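Local structure of ofchtiv-allosamidin (Ostrinia furnacalis, 6JMB) at residues A[61-66]-A[116-121]; A[176-181]-A[231-236]; A[248-253]-A[281-286]. The protein probably hydrolyses the beta-1,4 links of chitin as an insect group IV chitinase of glycosyl hydrolase family 18, and binds the inhibitor allosamidin. One frame throughout, in Å; residues are numbered along the deposited sequence.

Contact 1: residues A[61-66]-A[116-121]; sequences GNFKQF and YNFDGL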
loop_
_atom_site.group_PDB
_atom_site.type_symbol
_atom_site.label_atom_id
_atom_site.label_comp_id
_atom_site.label_asym_id
_atom_site.label_seq_id
_atom_site.Cartn_x
_atom_site.Cartn_y
_atom_site.Cartn_z
ATOM N N GLY A 61 -1.642 -12.600 -21.283
ATOM C CA GLY A 61 -0.361 -13.005 -20.740
ATOM C C GLY A 61 0.238 -12.074 -19.714
ATOM O O GLY A 61 1.458 -12.090 -19.525
ATOM N N ASN A 62 -0.583 -11.286 -19.017
ATOM C CA ASN A 62 -0.032 -10.251 -18.145
ATOM C C ASN A 62 0.682 -10.832 -16.927
ATOM O O ASN A 62 1.721 -10.302 -16.516
ATOM C CB ASN A 62 -1.114 -9.256 -17.738
ATOM C CG ASN A 62 -0.573 -7.853 -17.555
ATOM O OD1 ASN A 62 0.140 -7.336 -18.414
ATOM N ND2 ASN A 62 -0.918 -7.228 -16.437
ATOM N N PHE A 63 0.142 -11.901 -16.321
ATOM C CA PHE A 63 0.843 -12.557 -15.217
ATOM C C PHE A 63 2.262 -12.911 -15.638
ATOM O O PHE A 63 3.232 -12.624 -14.925
ATOM C CB PHE A 63 0.152 -13.874 -14.846
ATOM C CG PHE A 63 -1.129 -13.758 -14.037
ATOM C CD1 PHE A 63 -1.348 -12.768 -13.084
ATOM C CD2 PHE A 63 -2.104 -14.727 -14.208
ATOM C CE1 PHE A 63 -2.545 -12.751 -12.343
ATOM C CE2 PHE A 63 -3.288 -14.711 -13.483
ATOM C CZ PHE A 63 -3.511 -13.730 -12.548
ATOM N N LYS A 64 2.391 -13.565 -16.799
ATOM C CA LYS A 64 3.689 -14.055 -17.243
ATOM C C LYS A 64 4.603 -12.922 -17.695
ATOM O O LYS A 64 5.816 -12.991 -17.478
ATOM C CB LYS A 64 3.490 -15.083 -18.357
ATOM C CG LYS A 64 4.768 -15.750 -18.834
ATOM C CD LYS A 64 5.402 -16.595 -17.737
ATOM C CE LYS A 64 6.513 -17.470 -18.298
ATOM N NZ LYS A 64 7.429 -17.962 -17.238
ATOM N N GLN A 65 4.053 -11.871 -18.306
ATOM C CA GLN A 65 4.890 -10.723 -18.644
ATOM C C GLN A 65 5.483 -10.113 -17.382
ATOM O O GLN A 65 6.662 -9.737 -17.354
ATOM C CB GLN A 65 4.076 -9.675 -19.392
ATOM C CG GLN A 65 3.726 -10.055 -20.815
ATOM C CD GLN A 65 2.934 -8.969 -21.506
ATOM O OE1 GLN A 65 1.887 -9.229 -22.100
ATOM N NE2 GLN A 65 3.425 -7.735 -21.422
ATOM N N PHE A 66 4.679 -10.043 -16.318
ATOM C CA PHE A 66 5.127 -9.488 -15.047
ATOM C C PHE A 66 6.246 -10.325 -14.443
ATOM O O PHE A 66 7.292 -9.793 -14.057
ATOM C CB PHE A 66 3.923 -9.406 -14.106
ATOM C CG PHE A 66 4.204 -8.747 -12.780
ATOM C CD1 PHE A 66 4.134 -7.367 -12.641
ATOM C CD2 PHE A 66 4.493 -9.514 -11.666
ATOM C CE1 PHE A 66 4.362 -6.765 -11.411
ATOM C CE2 PHE A 66 4.732 -8.917 -10.432
ATOM C CZ PHE A 66 4.659 -7.542 -10.310
ATOM N N TYR A 116 2.427 -19.473 -13.405
ATOM C CA TYR A 116 2.771 -18.158 -13.925
ATOM C C TYR A 116 4.146 -17.688 -13.478
ATOM O O TYR A 116 4.541 -16.574 -13.821
ATOM C CB TYR A 116 1.684 -17.137 -13.560
ATOM C CG TYR A 116 0.332 -17.512 -14.136
ATOM C CD1 TYR A 116 0.151 -17.629 -15.510
ATOM C CD2 TYR A 116 -0.753 -17.771 -13.310
ATOM C CE1 TYR A 116 -1.082 -17.989 -16.040
ATOM C CE2 TYR A 116 -1.991 -18.133 -13.833
ATOM C CZ TYR A 116 -2.141 -18.238 -15.201
ATOM O OH TYR A 116 -3.363 -18.597 -15.733
ATOM N N ASN A 117 4.878 -18.518 -12.732
ATOM C CA ASN A 117 6.259 -18.253 -12.326
ATOM C C ASN A 117 6.387 -17.121 -11.303
ATOM O O ASN A 117 7.377 -16.378 -11.307
ATOM C CB ASN A 117 7.197 -18.036 -13.521
ATOM C CG ASN A 117 8.649 -18.225 -13.154
ATOM O OD1 ASN A 117 8.985 -19.073 -12.326
ATOM N ND2 ASN A 117 9.520 -17.425 -13.756
ATOM N N PHE A 118 5.406 -16.983 -10.418
ATOM C CA PHE A 118 5.554 -16.100 -9.274
ATOM C C PHE A 118 6.462 -16.743 -8.227
ATOM O O PHE A 118 6.670 -17.961 -8.210
ATOM C CB PHE A 118 4.186 -15.799 -8.652
ATOM C CG PHE A 118 3.348 -14.834 -9.450
ATOM C CD1 PHE A 118 3.598 -13.467 -9.404
ATOM C CD2 PHE A 118 2.292 -15.292 -10.231
ATOM C CE1 PHE A 118 2.822 -12.582 -10.134
ATOM C CE2 PHE A 118 1.506 -14.410 -10.967
ATOM C CZ PHE A 118 1.774 -13.051 -10.920
ATOM N N ASP A 119 6.994 -15.909 -7.333
ATOM C CA ASP A 119 7.883 -16.375 -6.277
ATOM C C ASP A 119 7.204 -16.471 -4.923
ATOM O O ASP A 119 7.861 -16.830 -3.937
ATOM C CB ASP A 119 9.105 -15.463 -6.182
ATOM C CG ASP A 119 9.872 -15.417 -7.467
ATOM O OD1 ASP A 119 10.469 -16.453 -7.834
ATOM O OD2 ASP A 119 9.852 -14.363 -8.135
ATOM N N GLY A 120 5.919 -16.168 -4.845
ATOM C CA GLY A 120 5.212 -16.257 -3.586
ATOM C C GLY A 120 3.904 -15.496 -3.634
ATOM O O GLY A 120 3.485 -14.995 -4.678
ATOM N N LEU A 121 3.275 -15.425 -2.463
ATOM C CA LEU A 121 1.936 -14.887 -2.293
ATOM C C LEU A 121 1.959 -13.791 -1.239
ATOM O O LEU A 121 2.570 -13.951 -0.177
ATOM C CB LEU A 121 0.981 -15.991 -1.814
ATOM C CG LEU A 121 -0.465 -15.575 -1.531
ATOM C CD1 LEU A 121 -1.183 -15.214 -2.822
ATOM C CD2 LEU A 121 -1.213 -16.673 -0.787
HETATM O O HOH W 1 8.124 -15.690 -16.059
#

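Contact 2: residues A[176-181]-A[231-236]; sequences YDVPSV and QYWLSA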
loop_
_atom_site.group_PDB
_atom_site.type_symbol
_atom_site.label_atom_id
_atom_site.label_comp_id
_atom_site.label_asym_id
_atom_site.label_seq_id
_atom_site.Cartn_x
_atom_site.Cartn_y
_atom_site.Cartn_z
ATOM N N TYR A 176 -5.778 -8.697 14.083
ATOM C CA TYR A 176 -4.556 -9.487 14.061
ATOM C C TYR A 176 -4.065 -9.846 15.448
ATOM O O TYR A 176 -4.118 -9.037 16.378
ATOM C CB TYR A 176 -3.404 -8.736 13.383
ATOM C CG TYR A 176 -3.772 -8.069 12.082
ATOM C CD1 TYR A 176 -4.116 -8.823 10.960
ATOM C CD2 TYR A 176 -3.771 -6.692 11.972
ATOM C CE1 TYR A 176 -4.453 -8.205 9.761
ATOM C CE2 TYR A 176 -4.105 -6.063 10.783
ATOM C CZ TYR A 176 -4.448 -6.821 9.686
ATOM O OH TYR A 176 -4.780 -6.190 8.513
ATOM N N ASP A 177 -3.536 -11.053 15.559
ATOM C CA ASP A 177 -2.619 -11.395 16.630
ATOM C C ASP A 177 -1.212 -11.236 16.062
ATOM O O ASP A 177 -0.776 -12.046 15.237
ATOM C CB ASP A 177 -2.857 -12.817 17.111
ATOM C CG ASP A 177 -1.873 -13.219 18.162
ATOM O OD1 ASP A 177 -2.075 -12.811 19.320
ATOM O OD2 ASP A 177 -0.880 -13.887 17.817
ATOM N N VAL A 178 -0.520 -10.167 16.474
ATOM C CA VAL A 178 0.728 -9.787 15.800
ATOM C C VAL A 178 1.800 -10.866 15.853
ATOM O O VAL A 178 2.396 -11.165 14.803
ATOM C CB VAL A 178 1.205 -8.403 16.286
ATOM C CG1 VAL A 178 2.565 -8.060 15.685
ATOM C CG2 VAL A 178 0.178 -7.327 15.939
ATOM N N PRO A 179 2.103 -11.484 16.997
ATOM C CA PRO A 179 3.171 -12.498 16.996
ATOM C C PRO A 179 2.892 -13.679 16.085
ATOM O O PRO A 179 3.818 -14.174 15.428
ATOM C CB PRO A 179 3.280 -12.905 18.473
ATOM C CG PRO A 179 2.724 -11.727 19.228
ATOM C CD PRO A 179 1.622 -11.198 18.362
ATOM N N SER A 180 1.641 -14.144 16.006
ATOM C CA SER A 180 1.370 -15.301 15.160
ATOM C C SER A 180 1.325 -14.931 13.683
ATOM O O SER A 180 1.615 -15.778 12.832
ATOM C CB SER A 180 0.106 -16.046 15.604
ATOM O OG SER A 180 -1.042 -15.224 15.551
ATOM N N VAL A 181 0.997 -13.680 13.356
ATOM C CA VAL A 181 1.099 -13.230 11.971
ATOM C C VAL A 181 2.563 -13.129 11.557
ATOM O O VAL A 181 2.968 -13.653 10.511
ATOM C CB VAL A 181 0.351 -11.898 11.780
ATOM C CG1 VAL A 181 0.660 -11.296 10.400
ATOM C CG2 VAL A 181 -1.143 -12.097 11.964
ATOM N N GLN A 231 5.463 2.125 15.743
ATOM C CA GLN A 231 5.793 1.791 17.121
ATOM C C GLN A 231 4.808 0.784 17.700
ATOM O O GLN A 231 5.210 -0.064 18.505
ATOM C CB GLN A 231 5.896 3.056 17.974
ATOM C CG GLN A 231 7.002 4.014 17.524
ATOM C CD GLN A 231 8.357 3.342 17.426
ATOM O OE1 GLN A 231 8.790 2.656 18.353
ATOM N NE2 GLN A 231 9.035 3.527 16.294
ATOM N N TYR A 232 3.535 0.833 17.290
ATOM C CA TYR A 232 2.600 -0.202 17.731
ATOM C C TYR A 232 3.052 -1.583 17.261
ATOM O O TYR A 232 3.140 -2.526 18.058
ATOM C CB TYR A 232 1.163 0.064 17.261
ATOM C CG TYR A 232 0.347 -1.180 17.532
ATOM C CD1 TYR A 232 0.003 -1.522 18.832
ATOM C CD2 TYR A 232 0.014 -2.063 16.510
ATOM C CE1 TYR A 232 -0.682 -2.685 19.108
ATOM C CE2 TYR A 232 -0.676 -3.235 16.779
ATOM C CZ TYR A 232 -1.014 -3.537 18.082
ATOM O OH TYR A 232 -1.689 -4.702 18.356
ATOM N N TRP A 233 3.343 -1.722 15.964
ATOM C CA TRP A 233 3.693 -3.032 15.426
ATOM C C TRP A 233 4.976 -3.562 16.050
ATOM O O TRP A 233 5.065 -4.751 16.379
ATOM C CB TRP A 233 3.748 -2.996 13.895
ATOM C CG TRP A 233 2.366 -3.075 13.315
ATOM C CD1 TRP A 233 1.508 -2.037 13.078
ATOM C CD2 TRP A 233 1.659 -4.269 12.951
ATOM N NE1 TRP A 233 0.313 -2.512 12.577
ATOM C CE2 TRP A 233 0.386 -3.878 12.487
ATOM C CE3 TRP A 233 1.988 -5.631 12.960
ATOM C CZ2 TRP A 233 -0.559 -4.796 12.048
ATOM C CZ3 TRP A 233 1.045 -6.545 12.521
ATOM C CH2 TRP A 233 -0.211 -6.123 12.066
ATOM N N LEU A 234 5.970 -2.693 16.261
ATOM C CA LEU A 234 7.185 -3.121 16.946
ATOM C C LEU A 234 6.874 -3.566 18.370
ATOM O O LEU A 234 7.338 -4.622 18.823
ATOM C CB LEU A 234 8.211 -1.986 16.956
ATOM C CG LEU A 234 8.821 -1.599 15.611
ATOM C CD1 LEU A 234 9.664 -0.332 15.759
ATOM C CD2 LEU A 234 9.658 -2.729 15.044
ATOM N N SER A 235 6.063 -2.785 19.084
ATOM C CA SER A 235 5.778 -3.090 20.483
ATOM C C SER A 235 4.922 -4.339 20.641
ATOM O O SER A 235 4.972 -4.985 21.696
ATOM C CB SER A 235 5.095 -1.897 21.155
ATOM O OG SER A 235 3.737 -1.789 20.766
ATOM N N ALA A 236 4.146 -4.697 19.623
ATOM C CA ALA A 236 3.248 -5.839 19.685
ATOM C C ALA A 236 3.896 -7.135 19.219
ATOM O O ALA A 236 3.233 -8.178 19.222
ATOM C CB ALA A 236 1.977 -5.561 18.879
HETATM O O HOH W 2 -3.277 -6.853 17.891
#

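Contact 3: residues A[248-253]-A[281-286]; sequences PFYGRT and SGYVGY. With NAA (2-acetamido-2-deoxy-beta-D-allopyranose), chain B.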
loop_
_atom_site.group_PDB
_atom_site.type_symbol
_atom_site.label_atom_id
_atom_site.label_comp_id
_atom_site.label_asym_id
_atom_site.label_seq_id
_atom_site.Cartn_x
_atom_site.Cartn_y
_atom_site.Cartn_z
ATOM N N PRO A 248 2.858 6.057 0.443
ATOM C CA PRO A 248 1.924 6.236 -0.679
ATOM C C PRO A 248 2.520 7.020 -1.840
ATOM O O PRO A 248 3.213 8.020 -1.633
ATOM C CB PRO A 248 0.788 7.037 -0.035
ATOM C CG PRO A 248 1.517 7.927 0.959
ATOM C CD PRO A 248 2.725 7.134 1.449
ATOM N N PHE A 249 2.222 6.596 -3.068
ATOM C CA PHE A 249 2.550 7.348 -4.272
ATOM C C PHE A 249 1.331 8.092 -4.807
ATOM O O PHE A 249 1.266 8.412 -6.000
ATOM C CB PHE A 249 3.117 6.428 -5.357
ATOM C CG PHE A 249 4.561 6.032 -5.164
ATOM C CD1 PHE A 249 5.217 6.172 -3.943
ATOM C CD2 PHE A 249 5.264 5.514 -6.237
ATOM C CE1 PHE A 249 6.554 5.789 -3.805
ATOM C CE2 PHE A 249 6.593 5.132 -6.109
ATOM C CZ PHE A 249 7.244 5.272 -4.894
ATOM N N TYR A 250 0.354 8.339 -3.947
ATOM C CA TYR A 250 -0.862 9.047 -4.300
ATOM C C TYR A 250 -1.191 9.964 -3.136
ATOM O O TYR A 250 -0.671 9.806 -2.026
ATOM C CB TYR A 250 -2.031 8.072 -4.542
ATOM C CG TYR A 250 -2.353 7.263 -3.304
ATOM C CD1 TYR A 250 -1.610 6.129 -2.983
ATOM C CD2 TYR A 250 -3.371 7.643 -2.444
ATOM C CE1 TYR A 250 -1.868 5.404 -1.843
ATOM C CE2 TYR A 250 -3.641 6.914 -1.292
ATOM C CZ TYR A 250 -2.882 5.793 -1.003
ATOM O OH TYR A 250 -3.129 5.051 0.134
ATOM N N GLY A 251 -2.063 10.934 -3.407
ATOM C CA GLY A 251 -2.582 11.819 -2.391
ATOM C C GLY A 251 -4.093 11.693 -2.305
ATOM O O GLY A 251 -4.731 10.997 -3.104
ATOM N N ARG A 252 -4.667 12.382 -1.320
ATOM C CA ARG A 252 -6.110 12.385 -1.123
ATOM C C ARG A 252 -6.627 13.816 -1.135
ATOM O O ARG A 252 -5.931 14.750 -0.716
ATOM C CB ARG A 252 -6.502 11.620 0.151
ATOM C CG ARG A 252 -6.156 10.141 0.039
ATOM C CD ARG A 252 -6.800 9.297 1.134
ATOM N NE ARG A 252 -6.693 7.877 0.805
ATOM C CZ ARG A 252 -7.484 7.244 -0.057
ATOM N NH1 ARG A 252 -8.467 7.898 -0.666
ATOM N NH2 ARG A 252 -7.301 5.948 -0.307
ATOM N N THR A 253 -7.847 13.989 -1.652
ATOM C CA THR A 253 -8.353 15.305 -2.016
ATOM C C THR A 253 -9.694 15.574 -1.346
ATOM O O THR A 253 -10.516 14.669 -1.158
ATOM C CB THR A 253 -8.487 15.466 -3.541
ATOM O OG1 THR A 253 -9.614 14.716 -4.001
ATOM C CG2 THR A 253 -7.228 14.980 -4.267
ATOM N N SER A 281 -12.906 11.003 -7.710
ATOM C CA SER A 281 -12.897 12.094 -6.744
ATOM C C SER A 281 -12.437 11.582 -5.385
ATOM O O SER A 281 -12.883 10.531 -4.917
ATOM C CB SER A 281 -14.296 12.698 -6.622
ATOM O OG SER A 281 -14.717 13.252 -7.856
ATOM N N GLY A 282 -11.516 12.315 -4.765
ATOM C CA GLY A 282 -11.002 11.961 -3.458
ATOM C C GLY A 282 -9.580 11.443 -3.442
ATOM O O GLY A 282 -8.993 11.354 -2.362
ATOM N N TYR A 283 -9.003 11.093 -4.585
ATOM C CA TYR A 283 -7.591 10.737 -4.591
ATOM C C TYR A 283 -6.977 11.145 -5.919
ATOM O O TYR A 283 -7.681 11.409 -6.900
ATOM C CB TYR A 283 -7.330 9.264 -4.205
ATOM C CG TYR A 283 -7.286 8.275 -5.351
ATOM C CD1 TYR A 283 -8.446 7.662 -5.806
ATOM C CD2 TYR A 283 -6.081 7.918 -5.946
ATOM C CE1 TYR A 283 -8.410 6.739 -6.840
ATOM C CE2 TYR A 283 -6.040 6.997 -6.988
ATOM C CZ TYR A 283 -7.207 6.417 -7.426
ATOM O OH TYR A 283 -7.173 5.501 -8.455
ATOM N N VAL A 284 -5.651 11.241 -5.922
ATOM C CA VAL A 284 -4.913 11.673 -7.104
ATOM C C VAL A 284 -3.530 11.043 -7.048
ATOM O O VAL A 284 -2.920 10.960 -5.979
ATOM C CB VAL A 284 -4.872 13.216 -7.184
ATOM C CG1 VAL A 284 -4.128 13.816 -5.997
ATOM C CG2 VAL A 284 -4.277 13.672 -8.501
ATOM N N GLY A 285 -3.047 10.554 -8.186
ATOM C CA GLY A 285 -1.700 10.016 -8.221
ATOM C C GLY A 285 -0.664 11.120 -8.118
ATOM O O GLY A 285 -0.909 12.268 -8.488
ATOM N N TYR A 286 0.514 10.777 -7.584
ATOM C CA TYR A 286 1.592 11.762 -7.559
ATOM C C TYR A 286 1.907 12.269 -8.963
ATOM O O TYR A 286 2.131 13.470 -9.155
ATOM C CB TYR A 286 2.855 11.211 -6.884
ATOM C CG TYR A 286 3.990 12.207 -6.947
ATOM C CD1 TYR A 286 4.022 13.300 -6.091
ATOM C CD2 TYR A 286 4.997 12.089 -7.904
ATOM C CE1 TYR A 286 5.047 14.235 -6.163
ATOM C CE2 TYR A 286 6.019 13.022 -7.989
ATOM C CZ TYR A 286 6.038 14.086 -7.112
ATOM O OH TYR A 286 7.051 15.026 -7.184
HETATM C C1 NAA B . -7.081 0.598 -3.889
HETATM C C2 NAA B . -7.186 1.600 -5.028
HETATM C C3 NAA B . -8.472 1.497 -5.757
HETATM C C4 NAA B . -8.693 0.084 -6.264
HETATM C C5 NAA B . -8.609 -0.888 -5.095
HETATM C C6 NAA B . -8.755 -2.320 -5.509
HETATM C C7 NAA B . -5.817 3.733 -4.661
HETATM C C8 NAA B . -5.655 5.072 -3.933
HETATM N N2 NAA B . -7.028 2.933 -4.352
HETATM O O3 NAA B . -9.537 1.889 -4.838
HETATM O O4 NAA B . -9.987 -0.085 -6.878
HETATM O O5 NAA B . -7.296 -0.755 -4.467
HETATM O O6 NAA B . -8.742 -3.104 -4.336
HETATM O O7 NAA B . -5.032 3.351 -5.443
HETATM O O HOH W 3 -9.965 10.378 0.039
#

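Contact 1: residues A[61-66]-A[116-121]
Tyr116 offers one face of its ring to Phe63, whose CD2 stands 3.3 Å above the plane, over the ring centre of Tyr116, and lies 3.4 Å from Tyr116 CE2. The two planes are inclined at 46°, an oblique meeting. Phe118 comes to the same phenylalanine in an offset edge-to-face pair, its edge toward the face of Phe63; Phe118 CZ is 3.8 Å from Phe63 CD1 and the planes are 77° apart. One turn further along the helix, Phe66 CD2 touches Phe118 CE1 at 3.8 Å. An alanine in place of Tyr116 would remove the surface under Phe63 CD2 and would probably leave a gap into which the Phe63 ring could shift.

Toward solvent, Lys64 starts with CG anti to the backbone N (chi1 -176°) and bends at chi2; its NZ lies 3.7 Å from Asn117 CB. Water 1 accepts from Lys64 NZ at 2.7 Å and from Asn117 ND2 at 3.2 Å.

In the second shell, Met112, Val58 and Tyr38 pack against Phe63, while Thr67 OG1 bonds to Tyr116 O. Asn117, with positive phi, ends helix 99-116 in a Schellman motif. The aromatic cluster thus packs helix 62-67 against the turn that leads from helix 99-116 into strand 120-124 of the TIM barrel.

Contact 2: residues A[176-181]-A[231-236]
Val178 lies over one face of the Trp233 indole, and Tyr176 meets that indole at its edge. The methyl CG2 of Val178 makes a CH-pi contact, 4.1 Å from the centroid of the six-membered ring of Trp233 and 29° off its normal; the nearest ring atom to Val178 CG2 is Trp233 CZ3, at 3.6 Å. The valine's other methyl, CG1, is anti to the backbone N (chi1 175°) and rests near Trp233 CE3, so both branches bear on the indole. Tyr176 approaches near the indole plane with CD2, which is 3.6 Å from Trp233 CH2, and the two six-membered rings are inclined at 53°.

Ala236 closes on the valine from another direction: Ala236 CB is 3.9 Å from Val178 CG2. Its carbonyl O also lies 3.5 Å from Pro179 CD, a van der Waals contact.

The polar ends of Tyr176 and Trp233 have partners outside the two segments, Ser166 N for Tyr176 OH and Ala167 O for Trp233 NE1, which should hold both rings in place. Asp177 N-caps helix 178-184: its OD2 accepts from Ser180 N and also from Ser180 OG, the latter at 2.6 Å.

No direct hydrogen bond joins 176-181 to 231-236. A single water links them, 2.8 Å from Tyr176 O and 2.7 Å from Tyr232 OH, so the contact rests mainly on apolar and CH-pi packing, with one mediated polar link at its margin.

Contact 3: residues A[248-253]-A[281-286]
Gly251 and Val284 form the hydrogen-bonded pair of a short antiparallel pairing, in which strand 283-285 joins strand 243-256 of the family 18 TIM barrel. Gly251 N donates to Val284 O at 2.7 Å, almost straight along the C=O axis, and Val284 N returns a bond to Gly251 O from above the carbonyl plane. Thr253 N to Gly282 O and Tyr286 N to Phe249 O extend the backbone pairing to either side. Water 3 adds a bridge, accepting from Arg252 NH1 and donating to Gly282 O.

On the face of Val284, Thr253 CG2 lies 3.7 Å from Val284 CG1. The other face carries Tyr250, Arg252 and Tyr283; the two tyrosines line the inhibitor site. Outside the two segments, Asp194 takes a hydrogen bond with Tyr250 OH and a salt bridge with Arg252 NH2, tying both side chains to one carboxylate oxygen.

The acetamido methyl of the bound 2-acetamido-2-deoxy-beta-D-allopyranose meets two ring faces: its C8 sits 3.7 Å above the Tyr250 plane and 3.5 Å above that of Tyr283, offset toward the rim of each.

From the N terminus the three contacts come in series, neither nested nor crossed. Contact 1 closes a loop of 49 residues that holds strand 77-83 and most of helix 99-116. The chain then runs through strands 120-124 and 160-165 before contact 2 closes a second loop of the same length, holding strand 187-190. Helix 226-235, which ends that loop, is followed by strand 243-256, where contact 3 closes a shorter loop of 27 residues without helix. Contacts 1 and 2 tie helices and turns around the barrel; contact 3 joins two strands at the inhibitor site. Contacts 2 and 3 lie on opposite sides of the chain's centre, their own centres about 28 Å apart.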